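Local coordinates for protein anthranilate-CoA ligase (Stigmatella aurantiaca, PDB 4WV3) that belongs to the ANL superfamily of AMP-binding enzymes, pairing a large N-terminal portion with a smaller C-terminal domain, at residues L472-Q475 and I476-C480; E35-F38 and R39-S42; G205-E208 and S209-T212. All blocks are in the same frame, centred on the assembly; numbering follows the deposited sequence.

Contact 1: residues L472-Q475 and I476-C480; sequences LIRQ and ITDHC
Ile473 and Thr477, one turn apart on helix 470-483 of the C-terminal domain, meet carbonyl to hydroxyl in a local side-chain-to-backbone contact. Besides the regular bond from Thr477 N, the carbonyl oxygen Ile473 O takes a second one from Thr477 OG1 at 2.6 Å. The hydroxyl approaches from above the carbonyl plane, 38° out of it, and on the opposite face from the amide. A chi1 of -59°, with OG1 beside its own backbone N, swings the hydroxyl back to this carbonyl, so threonine satisfies its polar group within the helix on an exposed face. Its neighbours keep the helical pattern, Ile476 N reaching Leu472 O at 2.9 Å and Asp478 N reaching Arg474 O at 2.8 Å.

On the outer surface Arg474 and Asp478 run side by side in the same direction. Arg474 CG lies 3.5 Å from Asp478 OD2, yet the charged ends stay apart, with 5.3 Å between Arg474 NE and Asp478 OD2; any attraction is probably modest, and solvent can reach both. The buried face is apolar instead: Leu472 CG meets the tip of Ile476, CD1, at 4.2 Å, and branched aliphatic chains suit a helix side that packs on strands.

Between the two faces, Gln475 OE1 bonds His436 and His479 NE2 bonds Thr432 O, tying the helix to the region of helix 426-433. Leu472 and Ile476 rest on strands 454-462 and 492-496, so the helix forms the middle of a beta-alpha-beta unit, with Leu433 of helix 426-433 packing against Ile476 and Cys480.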
loop_
_atom_site.group_PDB
_atom_site.type_symbol
_atom_site.label_atom_id
_atom_site.label_comp_id
_atom_site.label_asym_id
_atom_site.label_seq_id
_atom_site.Cartn_x
_atom_site.Cartn_y
_atom_site.Cartn_z
ATOM N N LEU A 472 -33.083 -4.979 11.304
ATOM C CA LEU A 472 -31.671 -4.669 11.097
ATOM C C LEU A 472 -31.413 -3.167 11.043
ATOM O O LEU A 472 -30.479 -2.668 11.671
ATOM C CB LEU A 472 -31.159 -5.330 9.817
ATOM C CG LEU A 472 -29.662 -5.166 9.546
ATOM C CD1 LEU A 472 -28.848 -5.910 10.594
ATOM C CD2 LEU A 472 -29.309 -5.640 8.146
ATOM N N ILE A 473 -32.242 -2.453 10.286
ATOM C CA ILE A 473 -32.145 -1.001 10.196
ATOM C C ILE A 473 -32.318 -0.382 11.576
ATOM O O ILE A 473 -31.591 0.536 11.956
ATOM C CB ILE A 473 -33.212 -0.423 9.247
ATOM C CG1 ILE A 473 -33.080 -1.041 7.853
ATOM C CG2 ILE A 473 -33.099 1.091 9.172
ATOM C CD1 ILE A 473 -34.113 -0.547 6.867
ATOM N N ARG A 474 -33.280 -0.905 12.327
ATOM C CA ARG A 474 -33.559 -0.428 13.675
ATOM C C ARG A 474 -32.391 -0.710 14.619
ATOM O O ARG A 474 -32.035 0.133 15.443
ATOM C CB ARG A 474 -34.845 -1.068 14.202
ATOM C CG ARG A 474 -35.211 -0.683 15.623
ATOM C CD ARG A 474 -36.610 -1.166 15.970
ATOM N NE ARG A 474 -36.801 -2.573 15.631
ATOM C CZ ARG A 474 -37.864 -3.051 14.991
ATOM N NH1 ARG A 474 -38.841 -2.234 14.621
ATOM N NH2 ARG A 474 -37.952 -4.347 14.723
ATOM N N GLN A 475 -31.795 -1.893 14.489
ATOM C CA GLN A 475 -30.648 -2.272 15.312
ATOM C C GLN A 475 -29.452 -1.364 15.051
ATOM O O GLN A 475 -28.819 -0.872 15.985
ATOM C CB GLN A 475 -30.258 -3.730 15.063
ATOM C CG GLN A 475 -31.276 -4.746 15.557
ATOM C CD GLN A 475 -30.845 -6.175 15.295
ATOM O OE1 GLN A 475 -29.661 -6.453 15.098
ATOM N NE2 GLN A 475 -31.805 -7.092 15.287
ATOM N N ILE A 476 -29.146 -1.149 13.775
ATOM C CA ILE A 476 -28.047 -0.274 13.382
ATOM C C ILE A 476 -28.323 1.161 13.822
ATOM O O ILE A 476 -27.421 1.870 14.273
ATOM C CB ILE A 476 -27.807 -0.323 11.858
ATOM C CG1 ILE A 476 -27.352 -1.721 11.437
ATOM C CG2 ILE A 476 -26.774 0.708 11.438
ATOM C CD1 ILE A 476 -27.053 -1.849 9.959
ATOM N N THR A 477 -29.581 1.577 13.703
ATOM C CA THR A 477 -29.993 2.912 14.119
ATOM C C THR A 477 -29.818 3.104 15.622
ATOM O O THR A 477 -29.252 4.103 16.066
ATOM C CB THR A 477 -31.461 3.189 13.741
ATOM O OG1 THR A 477 -31.622 3.070 12.323
ATOM C CG2 THR A 477 -31.873 4.586 14.178
ATOM N N ASP A 478 -30.303 2.142 16.401
ATOM C CA ASP A 478 -30.208 2.216 17.856
ATOM C C ASP A 478 -28.764 2.092 18.334
ATOM O O ASP A 478 -28.407 2.604 19.396
ATOM C CB ASP A 478 -31.078 1.142 18.511
ATOM C CG ASP A 478 -32.552 1.315 18.199
ATOM O OD1 ASP A 478 -32.948 2.430 17.794
ATOM O OD2 ASP A 478 -33.314 0.338 18.361
ATOM N N HIS A 479 -27.940 1.410 17.546
ATOM C CA HIS A 479 -26.529 1.253 17.870
ATOM C C HIS A 479 -25.781 2.572 17.701
ATOM O O HIS A 479 -24.860 2.877 18.458
ATOM C CB HIS A 479 -25.899 0.171 16.990
ATOM C CG HIS A 479 -24.426 0.008 17.191
ATOM N ND1 HIS A 479 -23.875 -0.362 18.400
ATOM C CD2 HIS A 479 -23.387 0.165 16.337
ATOM C CE1 HIS A 479 -22.561 -0.428 18.280
ATOM N NE2 HIS A 479 -22.239 -0.112 17.038
ATOM N N CYS A 480 -26.189 3.354 16.706
ATOM C CA CYS A 480 -25.560 4.643 16.438
ATOM C C CYS A 480 -26.013 5.707 17.433
ATOM O O CYS A 480 -25.302 6.679 17.684
ATOM C CB CYS A 480 -25.857 5.099 15.008
ATOM S SG CYS A 480 -25.064 4.098 13.733
#

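Contact 2: residues E35-F38 and R39-S42; sequences EMTF and RQVS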
loop_
_atom_site.group_PDB
_atom_site.type_symbol
_atom_site.label_atom_id
_atom_site.label_comp_id
_atom_site.label_asym_id
_atom_site.label_seq_id
_atom_site.Cartn_x
_atom_site.Cartn_y
_atom_site.Cartn_z
ATOM N N GLU A 35 10.205 -21.324 -6.841
ATOM C CA GLU A 35 10.923 -20.990 -5.618
ATOM C C GLU A 35 12.368 -20.655 -5.962
ATOM O O GLU A 35 13.025 -21.394 -6.694
ATOM C CB GLU A 35 10.878 -22.149 -4.623
ATOM C CG GLU A 35 9.502 -22.425 -4.044
ATOM C CD GLU A 35 9.515 -23.556 -3.032
ATOM O OE1 GLU A 35 10.618 -24.002 -2.649
ATOM O OE2 GLU A 35 8.422 -24.000 -2.624
ATOM N N MET A 36 12.861 -19.540 -5.437
ATOM C CA MET A 36 14.218 -19.104 -5.740
ATOM C C MET A 36 15.038 -18.848 -4.482
ATOM O O MET A 36 14.510 -18.411 -3.459
ATOM C CB MET A 36 14.197 -17.844 -6.610
ATOM C CG MET A 36 13.406 -17.986 -7.898
ATOM S SD MET A 36 13.611 -16.568 -8.993
ATOM C CE MET A 36 15.331 -16.746 -9.454
ATOM N N THR A 37 16.334 -19.128 -4.569
ATOM C CA THR A 37 17.261 -18.788 -3.501
ATOM C C THR A 37 17.797 -17.385 -3.748
ATOM O O THR A 37 17.586 -16.819 -4.820
ATOM C CB THR A 37 18.439 -19.775 -3.441
ATOM O OG1 THR A 37 19.245 -19.634 -4.619
ATOM C CG2 THR A 37 17.933 -21.206 -3.343
ATOM N N PHE A 38 18.486 -16.823 -2.760
ATOM C CA PHE A 38 19.062 -15.490 -2.901
ATOM C C PHE A 38 20.078 -15.430 -4.040
ATOM O O PHE A 38 20.190 -14.417 -4.729
ATOM C CB PHE A 38 19.709 -15.035 -1.590
ATOM C CG PHE A 38 18.722 -14.618 -0.537
ATOM C CD1 PHE A 38 18.211 -13.331 -0.519
ATOM C CD2 PHE A 38 18.310 -15.511 0.439
ATOM C CE1 PHE A 38 17.304 -12.942 0.451
ATOM C CE2 PHE A 38 17.402 -15.129 1.412
ATOM C CZ PHE A 38 16.899 -13.843 1.417
ATOM N N ARG A 39 20.812 -16.523 -4.236
ATOM C CA ARG A 39 21.790 -16.602 -5.315
ATOM C C ARG A 39 21.100 -16.614 -6.675
ATOM O O ARG A 39 21.532 -15.936 -7.606
ATOM C CB ARG A 39 22.668 -17.847 -5.157
ATOM C CG ARG A 39 23.677 -18.045 -6.279
ATOM C CD ARG A 39 24.585 -16.835 -6.422
ATOM N NE ARG A 39 25.415 -16.628 -5.240
ATOM C CZ ARG A 39 26.123 -15.527 -5.009
ATOM N NH1 ARG A 39 26.093 -14.525 -5.878
ATOM N NH2 ARG A 39 26.853 -15.423 -3.907
ATOM N N GLN A 40 20.023 -17.388 -6.778
ATOM C CA GLN A 40 19.267 -17.499 -8.020
ATOM C C GLN A 40 18.601 -16.180 -8.395
ATOM O O GLN A 40 18.557 -15.810 -9.569
ATOM C CB GLN A 40 18.223 -18.611 -7.914
ATOM C CG GLN A 40 18.827 -20.003 -7.839
ATOM C CD GLN A 40 17.804 -21.071 -7.514
ATOM O OE1 GLN A 40 16.786 -20.801 -6.878
ATOM N NE2 GLN A 40 18.069 -22.294 -7.955
ATOM N N VAL A 41 18.080 -15.478 -7.394
ATOM C CA VAL A 41 17.481 -14.167 -7.610
ATOM C C VAL A 41 18.540 -13.180 -8.088
ATOM O O VAL A 41 18.307 -12.407 -9.018
ATOM C CB VAL A 41 16.818 -13.626 -6.327
ATOM C CG1 VAL A 41 16.371 -12.187 -6.522
ATOM C CG2 VAL A 41 15.642 -14.501 -5.930
ATOM N N SER A 42 19.708 -13.222 -7.454
ATOM C CA SER A 42 20.804 -12.332 -7.815
ATOM C C SER A 42 21.310 -12.613 -9.226
ATOM O O SER A 42 21.601 -11.688 -9.983
ATOM C CB SER A 42 21.951 -12.455 -6.812
ATOM O OG SER A 42 23.033 -11.616 -7.179
HETATM O O HOH W 1 15.383 -23.152 -5.596
#
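Thr37 and Gln40 exchange side-chain-to-backbone bonds where strand 35-37 turns into helix 38-54, forming a capping box. Thr37, the N-cap, accepts from Gln40 N through OG1 at 3.2 Å; with chi1 at 67° the hydroxyl oxygen sits between its own N and carbonyl carbon, facing the first turn. In return Gln40 OE1 receives Thr37 N at 2.9 Å, the donor tilted 29° from the amide carbonyl plane. Val41 N then bonds Thr37 O at 2.9 Å and starts the regular helical pattern.

The tight side is apolar. Met36 CB packs on Val41 CG2 at 3.7 Å, while the bend at the end of the methionine brings CE to 3.8 Å from Gln40 CB. Flexible methionine and compact valine suit this buried side, where Val41 also touches Leu29 and Leu16.

The other, exposed side is looser and wetter: a water donates to both Glu35 O and Gln40 OE1, the latter at 3.0 Å.

First-turn amides have no preceding helical carbonyls to bond. Thr37 OG1 supplies the acceptor that Gln40 N would lack, and Gln40 OE1 in return holds Thr37 N, the last amide of the strand, a pairing that probably helps define where the helix begins, although Gln40 is exposed.

Contact 3: residues G205-E208 and S209-T212; sequences GLRE and SDRT
Asp210 reaches back to Arg207 and, by two bonds, closes the turn that ends the connection from helix 191-204 to strand 211-214. Its OD2 accepts Arg207 N at 3.0 Å, met on the anti side of the carboxylate, while Asp210 N donates to Arg207 O at 3.1 Å from well above that carbonyl plane. With chi1 at -83°, the carboxylate stays beside its own backbone N and faces the arginine amide. The Arg207 side chain lies across the acid, CG coming within 3.2 Å of Asp210 OD2; the guanidinium can probably add only a general charge attraction, NE being 4.0 Å from that oxygen with no N-H directed at it. Asp210 OD2 instead makes its salt bridge with Arg288, and OD1 bonds Thr261, contacts that would probably favour the ionised acid.

Ser209 occupies the exposed corner, its OG 3.6 Å from Arg207 CG, where a small polar residue fits. Leu206 CD2 lies against Asp210, 3.6 Å from its OD2, and near Thr212 CG2.

Gly205, with positive phi, lets the chain leave the helix. Arg207 to Asp210 then form a type I beta turn, the last part of the helix-to-strand connection into the mixed sheet of this AMP-binding fold.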
loop_
_atom_site.group_PDB
_atom_site.type_symbol
_atom_site.label_atom_id
_atom_site.label_comp_id
_atom_site.label_asym_id
_atom_site.label_seq_id
_atom_site.Cartn_x
_atom_site.Cartn_y
_atom_site.Cartn_z
ATOM N N GLY A 205 9.988 -5.499 14.008
ATOM C CA GLY A 205 10.872 -6.489 14.593
ATOM C C GLY A 205 11.142 -7.662 13.672
ATOM O O GLY A 205 11.251 -8.801 14.125
ATOM N N LEU A 206 11.245 -7.384 12.375
ATOM C CA LEU A 206 11.565 -8.416 11.395
ATOM C C LEU A 206 12.940 -9.020 11.650
ATOM O O LEU A 206 13.900 -8.304 11.934
ATOM C CB LEU A 206 11.506 -7.855 9.973
ATOM C CG LEU A 206 10.156 -7.921 9.262
ATOM C CD1 LEU A 206 10.291 -7.450 7.825
ATOM C CD2 LEU A 206 9.598 -9.334 9.315
ATOM N N ARG A 207 13.024 -10.341 11.544
ATOM C CA ARG A 207 14.282 -11.049 11.747
ATOM C C ARG A 207 14.510 -12.094 10.657
ATOM O O ARG A 207 13.634 -12.340 9.828
ATOM C CB ARG A 207 14.319 -11.685 13.139
ATOM C CG ARG A 207 13.090 -12.507 13.485
ATOM C CD ARG A 207 12.802 -12.458 14.978
ATOM N NE ARG A 207 11.660 -13.290 15.346
ATOM C CZ ARG A 207 11.051 -13.244 16.527
ATOM N NH1 ARG A 207 11.471 -12.399 17.459
ATOM N NH2 ARG A 207 10.020 -14.039 16.776
ATOM N N GLU A 208 15.692 -12.701 10.666
ATOM C CA GLU A 208 16.097 -13.639 9.622
ATOM C C GLU A 208 15.220 -14.894 9.569
ATOM O O GLU A 208 15.026 -15.484 8.504
ATOM C CB GLU A 208 17.574 -14.013 9.799
ATOM C CG GLU A 208 18.138 -14.937 8.730
ATOM C CD GLU A 208 18.066 -16.400 9.125
ATOM O OE1 GLU A 208 17.866 -16.682 10.325
ATOM O OE2 GLU A 208 18.209 -17.266 8.236
ATOM N N SER A 209 14.681 -15.291 10.718
ATOM C CA SER A 209 13.853 -16.491 10.799
ATOM C C SER A 209 12.426 -16.253 10.303
ATOM O O SER A 209 11.651 -17.196 10.153
ATOM C CB SER A 209 13.825 -17.023 12.232
ATOM O OG SER A 209 13.324 -16.045 13.127
ATOM N N ASP A 210 12.086 -14.993 10.052
ATOM C CA ASP A 210 10.738 -14.636 9.615
ATOM C C ASP A 210 10.470 -14.976 8.153
ATOM O O ASP A 210 11.393 -15.218 7.373
ATOM C CB ASP A 210 10.469 -13.147 9.849
ATOM C CG ASP A 210 10.045 -12.845 11.272
ATOM O OD1 ASP A 210 9.316 -13.668 11.866
ATOM O OD2 ASP A 210 10.439 -11.782 11.794
ATOM N N ARG A 211 9.190 -14.995 7.796
ATOM C CA ARG A 211 8.759 -15.180 6.417
ATOM C C ARG A 211 7.516 -14.337 6.170
ATOM O O ARG A 211 6.475 -14.558 6.785
ATOM C CB ARG A 211 8.465 -16.651 6.133
ATOM C CG ARG A 211 7.866 -16.909 4.760
ATOM C CD ARG A 211 7.785 -18.399 4.480
ATOM N NE ARG A 211 9.102 -19.025 4.544
ATOM C CZ ARG A 211 9.313 -20.334 4.459
ATOM N NH1 ARG A 211 8.291 -21.165 4.310
ATOM N NH2 ARG A 211 10.548 -20.811 4.527
ATOM N N THR A 212 7.632 -13.363 5.273
ATOM C CA THR A 212 6.551 -12.413 5.041
ATOM C C THR A 212 5.590 -12.855 3.943
ATOM O O THR A 212 5.961 -13.593 3.030
ATOM C CB THR A 212 7.094 -11.017 4.677
ATOM O OG1 THR A 212 7.917 -11.114 3.507
ATOM C CG2 THR A 212 7.908 -10.441 5.825
#

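Overall arrangement
All three contacts are local and partly buried. Contact 1, within a single helix of the C-terminal domain, is mostly exposed, with Leu472 and Ile476 its only buried touching residues, whereas contact 2 has four and contact 3 three. Contacts 2 and 3 join a strand to a helix or loop and both reach the nine-stranded mixed sheet, contact 2 at its outermost strand 35-37 and contact 3 at the inner strand 211-214. Their centres are about 17 Å apart; that of contact 1 is about 54 Å from contact 2 and 44 Å from contact 3. The chemistry follows: contact 1 repeats helical bonds, contact 2 compensates a helix start with neutral side chains, and contact 3 relies on a buried carboxylate.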